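Long-range contacts in GlcNAc Inducible Gene 2, GIG2 (Candida albicans, PDB 6AKZ), which binds iron and is probably an oxygenase of the DUF1479 family, with a cupin-type fold, encoded by a GlcNAc-inducible gene: residues 72-77 with 150-155; 61-66 with 87-92. One frame throughout, in Å; residues are numbered along the deposited sequence.

Interaction 1 of 2, residues 72-77 with 150-155; sequences NKLPQQ and KAMSKE
Leu74 lies against Met152 and Glu155 where the connection from strand 63-65 into helix 76-85, part of a beta-alpha-beta unit at the edge of the main sheet of a cupin-type fold, packs against the last part of helix 143-153 and the residues after it. The contact illustrates how a loop can be held to a helix by a leucine, a small alanine and a shared water. Its packed part is the Leu74 side chain. CG stands anti to the carbonyl carbon (chi1 -64°), and the branch beyond it divides its contacts: CD1 comes 3.9 Å from Met152 SD, with CD2 only slightly farther from the same sulfur, while CD1 also touches the carboxylate of Glu155, whose side chain crosses that of Leu74 at about a right angle. Ala151 fills the neighbouring place, its CB against the carbonyl group of Asn72 and its CA 3.2 Å from Asn72 O in a CA-H...O contact. Ile69 covers Leu74 and Ala151 as well. Glu155 OE1 is hydrogen-bonded to Ser79 OG in the first turn of helix 76-85.

Toward solvent the contact is looser. The side chains of Asn72 and Lys150 approach no closer than 4.0 Å, between Asn72 CG and Lys150 CD, and Lys73 meets Lys154 through methylene groups while the rest of its extended chain runs on. Lys154 bends at its last torsion (chi4 50°), bringing NZ to within 3.3 Å of Asn72 O, a weak hydrogen bond. The firmer polar link lies inward: one water accepts from Leu74 N at 2.9 Å and donates both to Ala151 O at 2.6 Å and to Glu155 OE2 at 2.7 Å.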
ATOM      1  N   ASN A  72      16.385  -5.750 -14.298  1.00 23.96           N
ATOM      2  CA  ASN A  72      15.209  -5.298 -13.603  1.00 24.95           C
ATOM      3  C   ASN A  72      14.288  -6.398 -13.073  1.00 20.59           C
ATOM      4  O   ASN A  72      13.100  -6.293 -13.216  1.00 19.40           O
ATOM      5  CB  ASN A  72      14.416  -4.351 -14.481  1.00 28.70           C
ATOM      6  CG  ASN A  72      15.277  -3.245 -15.037  1.00 34.30           C
ATOM      7  OD1 ASN A  72      15.753  -2.403 -14.307  1.00 32.33           O
ATOM      8  ND2 ASN A  72      15.579  -3.335 -16.312  1.00 40.92           N
ATOM      9  N   LYS A  73      14.884  -7.432 -12.454  1.00 21.08           N
ATOM     10  CA  LYS A  73      14.164  -8.539 -11.845  1.00 21.78           C
ATOM     11  C   LYS A  73      14.724  -8.802 -10.508  1.00 19.22           C
ATOM     12  O   LYS A  73      15.923  -8.783 -10.344  1.00 19.69           O
ATOM     13  CB  LYS A  73      14.363  -9.851 -12.612  1.00 25.94           C
ATOM     14  CG  LYS A  73      13.776  -9.813 -13.960  1.00 35.07           C
ATOM     15  CD  LYS A  73      14.153 -11.036 -14.800  1.00 37.18           C
ATOM     16  CE  LYS A  73      14.006 -10.658 -16.276  1.00 40.21           C
ATOM     17  NZ  LYS A  73      14.251 -11.829 -17.160  1.00 43.04           N
ATOM     18  N   LEU A  74      13.848  -9.136  -9.553  1.00 18.13           N
ATOM     19  CA  LEU A  74      14.356  -9.644  -8.304  1.00 16.70           C
ATOM     20  C   LEU A  74      14.896 -11.031  -8.636  1.00 18.16           C
ATOM     21  O   LEU A  74      14.224 -11.788  -9.372  1.00 17.45           O
ATOM     22  CB  LEU A  74      13.277  -9.762  -7.246  1.00 15.47           C
ATOM     23  CG  LEU A  74      12.615  -8.452  -6.776  1.00 13.70           C
ATOM     24  CD1 LEU A  74      11.536  -8.789  -5.752  1.00 15.24           C
ATOM     25  CD2 LEU A  74      13.588  -7.446  -6.189  1.00 15.89           C
ATOM     26  N   PRO A  75      16.079 -11.358  -8.114  1.00 19.08           N
ATOM     27  CA  PRO A  75      16.479 -12.812  -8.114  1.00 19.67           C
ATOM     28  C   PRO A  75      15.433 -13.756  -7.536  1.00 20.27           C
ATOM     29  O   PRO A  75      14.726 -13.375  -6.580  1.00 15.29           O
ATOM     30  CB  PRO A  75      17.702 -12.829  -7.216  1.00 20.09           C
ATOM     31  CG  PRO A  75      17.831 -11.516  -6.624  1.00 20.54           C
ATOM     32  CD  PRO A  75      16.964 -10.532  -7.287  1.00 20.40           C
ATOM     33  N   GLN A  76      15.439 -15.005  -8.034  1.00 18.71           N
ATOM     34  CA  GLN A  76      14.491 -16.006  -7.664  1.00 21.26           C
ATOM     35  C   GLN A  76      14.327 -16.167  -6.158  1.00 19.72           C
ATOM     36  O   GLN A  76      13.201 -16.189  -5.670  1.00 18.20           O
ATOM     37  CB  GLN A  76      14.831 -17.359  -8.369  1.00 26.71           C
ATOM     38  CG  GLN A  76      13.933 -18.538  -8.008  1.00 33.25           C
ATOM     39  CD  GLN A  76      14.679 -19.885  -8.038  1.00 42.81           C
ATOM     40  OE1 GLN A  76      15.703 -20.106  -7.341  1.00 47.55           O
ATOM     41  NE2 GLN A  76      14.160 -20.795  -8.825  1.00 47.11           N
ATOM     42  N   GLN A  77      15.405 -16.333  -5.406  1.00 17.50           N
ATOM     43  CA  GLN A  77      15.242 -16.538  -3.967  1.00 21.74           C
ATOM     44  C   GLN A  77      14.586 -15.315  -3.265  1.00 18.67           C
ATOM     45  O   GLN A  77      13.786 -15.436  -2.316  1.00 19.48           O
ATOM     46  CB  GLN A  77      16.616 -16.804  -3.373  1.00 28.08           C
ATOM     47  CG  GLN A  77      16.744 -16.898  -1.863  1.00 37.59           C
ATOM     48  CD  GLN A  77      18.217 -16.786  -1.434  1.00 47.70           C
ATOM     49  OE1 GLN A  77      18.985 -16.029  -2.023  1.00 56.55           O
ATOM     50  NE2 GLN A  77      18.604 -17.530  -0.386  1.00 47.12           N
ATOM     51  N   LYS A 150      10.537  -1.058 -11.461  1.00 13.68           N
ATOM     52  CA  LYS A 150      10.390  -1.978 -12.574  1.00 14.98           C
ATOM     53  C   LYS A 150      10.485  -3.401 -12.053  1.00 13.12           C
ATOM     54  O   LYS A 150       9.677  -4.249 -12.393  1.00 14.07           O
ATOM     55  CB  LYS A 150      11.437  -1.781 -13.666  1.00 18.73           C
ATOM     56  CG  LYS A 150      11.265  -0.591 -14.554  1.00 27.86           C
ATOM     57  CD  LYS A 150      12.465  -0.486 -15.516  1.00 34.04           C
ATOM     58  CE  LYS A 150      12.873   0.949 -15.911  1.00 40.97           C
ATOM     59  NZ  LYS A 150      14.294   1.312 -15.529  1.00 42.21           N
ATOM     60  N   ALA A 151      11.425  -3.665 -11.170  1.00 12.26           N
ATOM     61  CA  ALA A 151      11.642  -5.040 -10.675  1.00 12.05           C
ATOM     62  C   ALA A 151      10.438  -5.496  -9.813  1.00 12.38           C
ATOM     63  O   ALA A 151       9.935  -6.589  -9.962  1.00 12.48           O
ATOM     64  CB  ALA A 151      12.893  -5.097  -9.867  1.00 13.06           C
ATOM     65  N   MET A 152       9.935  -4.596  -8.960  1.00 11.31           N
ATOM     66  CA  MET A 152       8.720  -4.906  -8.171  1.00 12.27           C
ATOM     67  C   MET A 152       7.518  -5.184  -8.997  1.00 12.38           C
ATOM     68  O   MET A 152       6.750  -6.090  -8.670  1.00 12.20           O
ATOM     69  CB  MET A 152       8.399  -3.837  -7.126  1.00 12.51           C
ATOM     70  CG  MET A 152       9.559  -3.626  -6.068  1.00 12.84           C
ATOM     71  SD  MET A 152      10.341  -5.050  -5.388  1.00 13.72           S
ATOM     72  CE  MET A 152       9.066  -5.616  -4.257  1.00 13.47           C
ATOM     73  N   SER A 153       7.362  -4.450 -10.088  1.00 13.86           N
ATOM     74  CA  SER A 153       6.169  -4.573 -10.952  1.00 13.32           C
ATOM     75  C   SER A 153       6.080  -5.968 -11.591  1.00 14.48           C
ATOM     76  O   SER A 153       4.971  -6.433 -11.843  1.00 13.02           O
ATOM     77  CB  SER A 153       6.182  -3.507 -12.030  1.00 13.43           C
ATOM     78  OG  SER A 153       7.014  -3.853 -13.114  1.00 15.35           O
ATOM     79  N   LYS A 154       7.217  -6.613 -11.780  1.00 13.04           N
ATOM     80  CA  LYS A 154       7.268  -7.995 -12.277  1.00 14.84           C
ATOM     81  C   LYS A 154       6.854  -9.099 -11.302  1.00 14.94           C
ATOM     82  O   LYS A 154       6.675 -10.247 -11.700  1.00 13.38           O
ATOM     83  CB  LYS A 154       8.660  -8.271 -12.776  1.00 17.39           C
ATOM     84  CG  LYS A 154       9.040  -7.324 -13.905  1.00 20.16           C
ATOM     85  CD  LYS A 154      10.399  -7.778 -14.366  1.00 24.81           C
ATOM     86  CE  LYS A 154      10.904  -7.071 -15.607  1.00 27.44           C
ATOM     87  NZ  LYS A 154      10.821  -5.651 -15.531  1.00 33.62           N
ATOM     88  N   GLU A 155       6.661  -8.737 -10.044  1.00 13.73           N
ATOM     89  CA  GLU A 155       6.125  -9.663  -9.054  1.00 14.03           C
ATOM     90  C   GLU A 155       4.617  -9.722  -9.169  1.00 12.52           C
ATOM     91  O   GLU A 155       3.994 -10.715  -8.767  1.00 14.35           O
ATOM     92  CB  GLU A 155       6.560  -9.252  -7.710  1.00 14.46           C
ATOM     93  CG  GLU A 155       8.108  -9.154  -7.567  1.00 14.44           C
ATOM     94  CD  GLU A 155       8.789 -10.528  -7.655  1.00 17.81           C
ATOM     95  OE1 GLU A 155       8.197 -11.495  -7.095  1.00 17.80           O
ATOM     96  OE2 GLU A 155       9.876 -10.685  -8.333  1.00 15.53           O
TER
HETATM   97  O   HOH W   1      10.991  -8.921  -9.979  1.00 14.72           O

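Interaction 2 of 2, residues 61-66 with 87-92; sequences VPKCDF and CLMIEN
Pro62 fits its ring over Cys87 O, its CG 3.3 Å from this buried carbonyl oxygen, which has no hydrogen-bond partner in the model; CD lies near Cys87 SG and CB against Leu88 CD1. Here begins a parallel strand pair, the two beta strands of a beta-alpha-beta unit, joined by four backbone hydrogen bonds from Pro62 O to Phe66 N. On the buried face, Leu88 CD1 fills the hollow between Pro62 CB and Cys64 SG, and farther along Ile90 CG2 presses against Phe66 CA at 3.8 Å. The other face carries Lys63, Asp65, Met89 and Glu91. Lys63 and Met89 lie side by side, CD against SD, until the lysine bends at chi3 (89°) and its CE reaches Glu91 OE1. Lys63 NZ stays 4.0 Å from Glu91 OE1, too far for a salt bridge; two waters bridge the groups, each with one firm and one weak bond. Asn92 ND2 reaches the syn side of Asp65 OD1 at 2.8 Å, while Asp65 OD2 takes Ile67 N. The Cys87 side chain is about 8 Å from that of the iron ligand His355. Strand 63-65 is one of two edge strands of the mixed sheet, which continues from strand 87-91 to strand 346-350 through backbone hydrogen bonds. Helix 76-85 covers Pro62 and Leu88, and helix 143-153 covers Ile90 and Phe66.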
ATOM      1  N   VAL A  61      12.709 -10.359   7.713  1.00 13.25           N
ATOM      2  CA  VAL A  61      12.256  -9.570   6.615  1.00 12.20           C
ATOM      3  C   VAL A  61      13.205  -9.742   5.456  1.00 11.72           C
ATOM      4  O   VAL A  61      14.406  -9.568   5.604  1.00 13.49           O
ATOM      5  CB  VAL A  61      12.254  -8.033   6.996  1.00 11.08           C
ATOM      6  CG1 VAL A  61      11.995  -7.150   5.816  1.00 11.62           C
ATOM      7  CG2 VAL A  61      11.236  -7.856   8.113  1.00 10.95           C
ATOM      8  N   PRO A  62      12.678 -10.076   4.285  1.00 11.23           N
ATOM      9  CA  PRO A  62      13.544 -10.168   3.110  1.00 13.12           C
ATOM     10  C   PRO A  62      14.380  -8.884   2.855  1.00 14.28           C
ATOM     11  O   PRO A  62      13.890  -7.745   2.948  1.00 11.97           O
ATOM     12  CB  PRO A  62      12.565 -10.408   1.994  1.00 11.88           C
ATOM     13  CG  PRO A  62      11.365 -11.019   2.644  1.00 11.60           C
ATOM     14  CD  PRO A  62      11.265 -10.327   3.967  1.00 11.30           C
ATOM     15  N   LYS A  63      15.632  -9.088   2.553  1.00 16.01           N
ATOM     16  CA  LYS A  63      16.523  -8.015   2.312  1.00 18.41           C
ATOM     17  C   LYS A  63      17.484  -8.410   1.197  1.00 21.08           C
ATOM     18  O   LYS A  63      17.891  -9.522   1.109  1.00 22.62           O
ATOM     19  CB  LYS A  63      17.304  -7.757   3.605  1.00 20.16           C
ATOM     20  CG  LYS A  63      18.160  -6.536   3.614  1.00 23.06           C
ATOM     21  CD  LYS A  63      18.685  -6.157   4.988  1.00 24.28           C
ATOM     22  CE  LYS A  63      19.999  -6.796   5.350  1.00 24.25           C
ATOM     23  NZ  LYS A  63      20.270  -6.486   6.772  1.00 23.79           N
ATOM     24  N   CYS A  64      17.831  -7.473   0.356  1.00 17.13           N
ATOM     25  CA  CYS A  64      18.817  -7.711  -0.663  1.00 20.39           C
ATOM     26  C   CYS A  64      19.499  -6.440  -1.062  1.00 21.56           C
ATOM     27  O   CYS A  64      19.068  -5.391  -0.670  1.00 21.63           O
ATOM     28  CB  CYS A  64      18.241  -8.417  -1.857  1.00 21.96           C
ATOM     29  SG  CYS A  64      17.220  -7.394  -2.915  1.00 23.48           S
ATOM     30  N   ASP A  65      20.589  -6.557  -1.806  1.00 20.52           N
ATOM     31  CA  ASP A  65      21.324  -5.413  -2.296  1.00 22.62           C
ATOM     32  C   ASP A  65      20.890  -4.988  -3.689  1.00 19.58           C
ATOM     33  O   ASP A  65      20.569  -5.808  -4.480  1.00 19.43           O
ATOM     34  CB  ASP A  65      22.821  -5.628  -2.335  1.00 27.12           C
ATOM     35  CG  ASP A  65      23.584  -4.315  -2.352  1.00 33.54           C
ATOM     36  OD1 ASP A  65      24.073  -4.007  -1.264  1.00 30.10           O
ATOM     37  OD2 ASP A  65      23.707  -3.608  -3.398  1.00 39.06           O
ATOM     38  N   PHE A  66      20.921  -3.682  -3.926  1.00 17.11           N
ATOM     39  CA  PHE A  66      20.504  -3.171  -5.192  1.00 17.71           C
ATOM     40  C   PHE A  66      21.266  -3.903  -6.317  1.00 19.43           C
ATOM     41  O   PHE A  66      20.701  -4.197  -7.326  1.00 17.92           O
ATOM     42  CB  PHE A  66      20.769  -1.668  -5.263  1.00 19.04           C
ATOM     43  CG  PHE A  66      20.401  -1.075  -6.557  1.00 18.83           C
ATOM     44  CD1 PHE A  66      19.110  -1.018  -6.911  1.00 16.82           C
ATOM     45  CD2 PHE A  66      21.352  -0.650  -7.448  1.00 18.79           C
ATOM     46  CE1 PHE A  66      18.733  -0.526  -8.089  1.00 18.68           C
ATOM     47  CE2 PHE A  66      20.972  -0.153  -8.658  1.00 20.06           C
ATOM     48  CZ  PHE A  66      19.656  -0.087  -8.977  1.00 18.61           C
ATOM     49  N   CYS A  87       7.098  -8.054   2.170  1.00 12.72           N
ATOM     50  CA  CYS A  87       7.891  -6.840   2.426  1.00 13.08           C
ATOM     51  C   CYS A  87       9.321  -7.168   1.926  1.00 11.99           C
ATOM     52  O   CYS A  87       9.694  -8.335   1.712  1.00 10.99           O
ATOM     53  CB  CYS A  87       7.874  -6.417   3.927  1.00 12.82           C
ATOM     54  SG  CYS A  87       8.271  -7.813   5.005  1.00 14.03           S
ATOM     55  N   LEU A  88      10.057  -6.144   1.685  1.00 11.68           N
ATOM     56  CA  LEU A  88      11.435  -6.210   1.174  1.00 11.08           C
ATOM     57  C   LEU A  88      12.174  -4.937   1.512  1.00 11.75           C
ATOM     58  O   LEU A  88      11.663  -3.854   1.257  1.00 13.27           O
ATOM     59  CB  LEU A  88      11.392  -6.385  -0.346  1.00 11.93           C
ATOM     60  CG  LEU A  88      12.766  -6.419  -1.060  1.00 12.35           C
ATOM     61  CD1 LEU A  88      13.639  -7.601  -0.633  1.00 13.62           C
ATOM     62  CD2 LEU A  88      12.458  -6.586  -2.555  1.00 14.79           C
ATOM     63  N   MET A  89      13.421  -5.056   1.958  1.00 10.71           N
ATOM     64  CA  MET A  89      14.332  -3.963   2.091  1.00 11.62           C
ATOM     65  C   MET A  89      15.463  -4.154   1.064  1.00 11.28           C
ATOM     66  O   MET A  89      16.090  -5.200   1.022  1.00 11.04           O
ATOM     67  CB  MET A  89      14.870  -3.883   3.519  1.00 12.41           C
ATOM     68  CG  MET A  89      16.057  -2.860   3.685  1.00 13.98           C
ATOM     69  SD  MET A  89      16.743  -2.895   5.377  1.00 15.76           S
ATOM     70  CE  MET A  89      15.436  -2.203   6.286  1.00 16.05           C
ATOM     71  N   ILE A  90      15.636  -3.189   0.204  1.00 11.47           N
ATOM     72  CA  ILE A  90      16.701  -3.191  -0.820  1.00 10.73           C
ATOM     73  C   ILE A  90      17.742  -2.217  -0.396  1.00 12.84           C
ATOM     74  O   ILE A  90      17.495  -0.977  -0.280  1.00 12.23           O
ATOM     75  CB  ILE A  90      16.119  -2.799  -2.167  1.00 12.05           C
ATOM     76  CG1 ILE A  90      14.925  -3.675  -2.553  1.00 13.05           C
ATOM     77  CG2 ILE A  90      17.217  -2.799  -3.236  1.00 12.90           C
ATOM     78  CD1 ILE A  90      14.193  -3.181  -3.777  1.00 14.50           C
ATOM     79  N   GLU A  91      18.926  -2.694  -0.140  1.00 13.62           N
ATOM     80  CA  GLU A  91      20.011  -1.829   0.357  1.00 14.77           C
ATOM     81  C   GLU A  91      20.818  -1.134  -0.740  1.00 15.19           C
ATOM     82  O   GLU A  91      20.905  -1.641  -1.816  1.00 14.60           O
ATOM     83  CB  GLU A  91      20.929  -2.640   1.250  1.00 17.52           C
ATOM     84  CG  GLU A  91      20.219  -2.985   2.531  1.00 21.32           C
ATOM     85  CD  GLU A  91      21.152  -3.341   3.677  1.00 26.27           C
ATOM     86  OE1 GLU A  91      21.648  -4.480   3.556  1.00 24.03           O
ATOM     87  OE2 GLU A  91      21.322  -2.525   4.675  1.00 31.31           O
ATOM     88  N   ASN A  92      21.291   0.091  -0.496  1.00 15.53           N
ATOM     89  CA  ASN A  92      22.263   0.724  -1.336  1.00 15.55           C
ATOM     90  C   ASN A  92      21.688   1.115  -2.708  1.00 15.63           C
ATOM     91  O   ASN A  92      22.333   1.034  -3.748  1.00 16.20           O
ATOM     92  CB  ASN A  92      23.539  -0.160  -1.498  1.00 19.71           C
ATOM     93  CG  ASN A  92      24.283  -0.431  -0.176  1.00 20.58           C
ATOM     94  OD1 ASN A  92      24.572   0.459   0.602  1.00 27.78           O
ATOM     95  ND2 ASN A  92      24.686  -1.635   0.007  1.00 26.08           N
TER
HETATM   96  O   HOH W   2      20.323  -4.008   7.656  1.00 28.25           O
HETATM   97  O   HOH W   3      23.023  -5.553   5.518  1.00 44.41           O

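From the N terminus, the chain enters interaction 2 through strand 63-65, passes through 72-77 into helix 76-85 and returns in strand 87-91, where interaction 2 closes the crossover. Only much later, at 150-155, does interaction 1 close its longer loop. The four segments alternate, so the two loops cross: residues 72-77 lie within the span closed by interaction 2, and their partner lies beyond it. The two contacts meet at Leu88, whose CD2 is 3.9 Å from both Leu74 CD2 and Met152 SD. Together they tie the sheet edge and its connecting helix to helix 143-153.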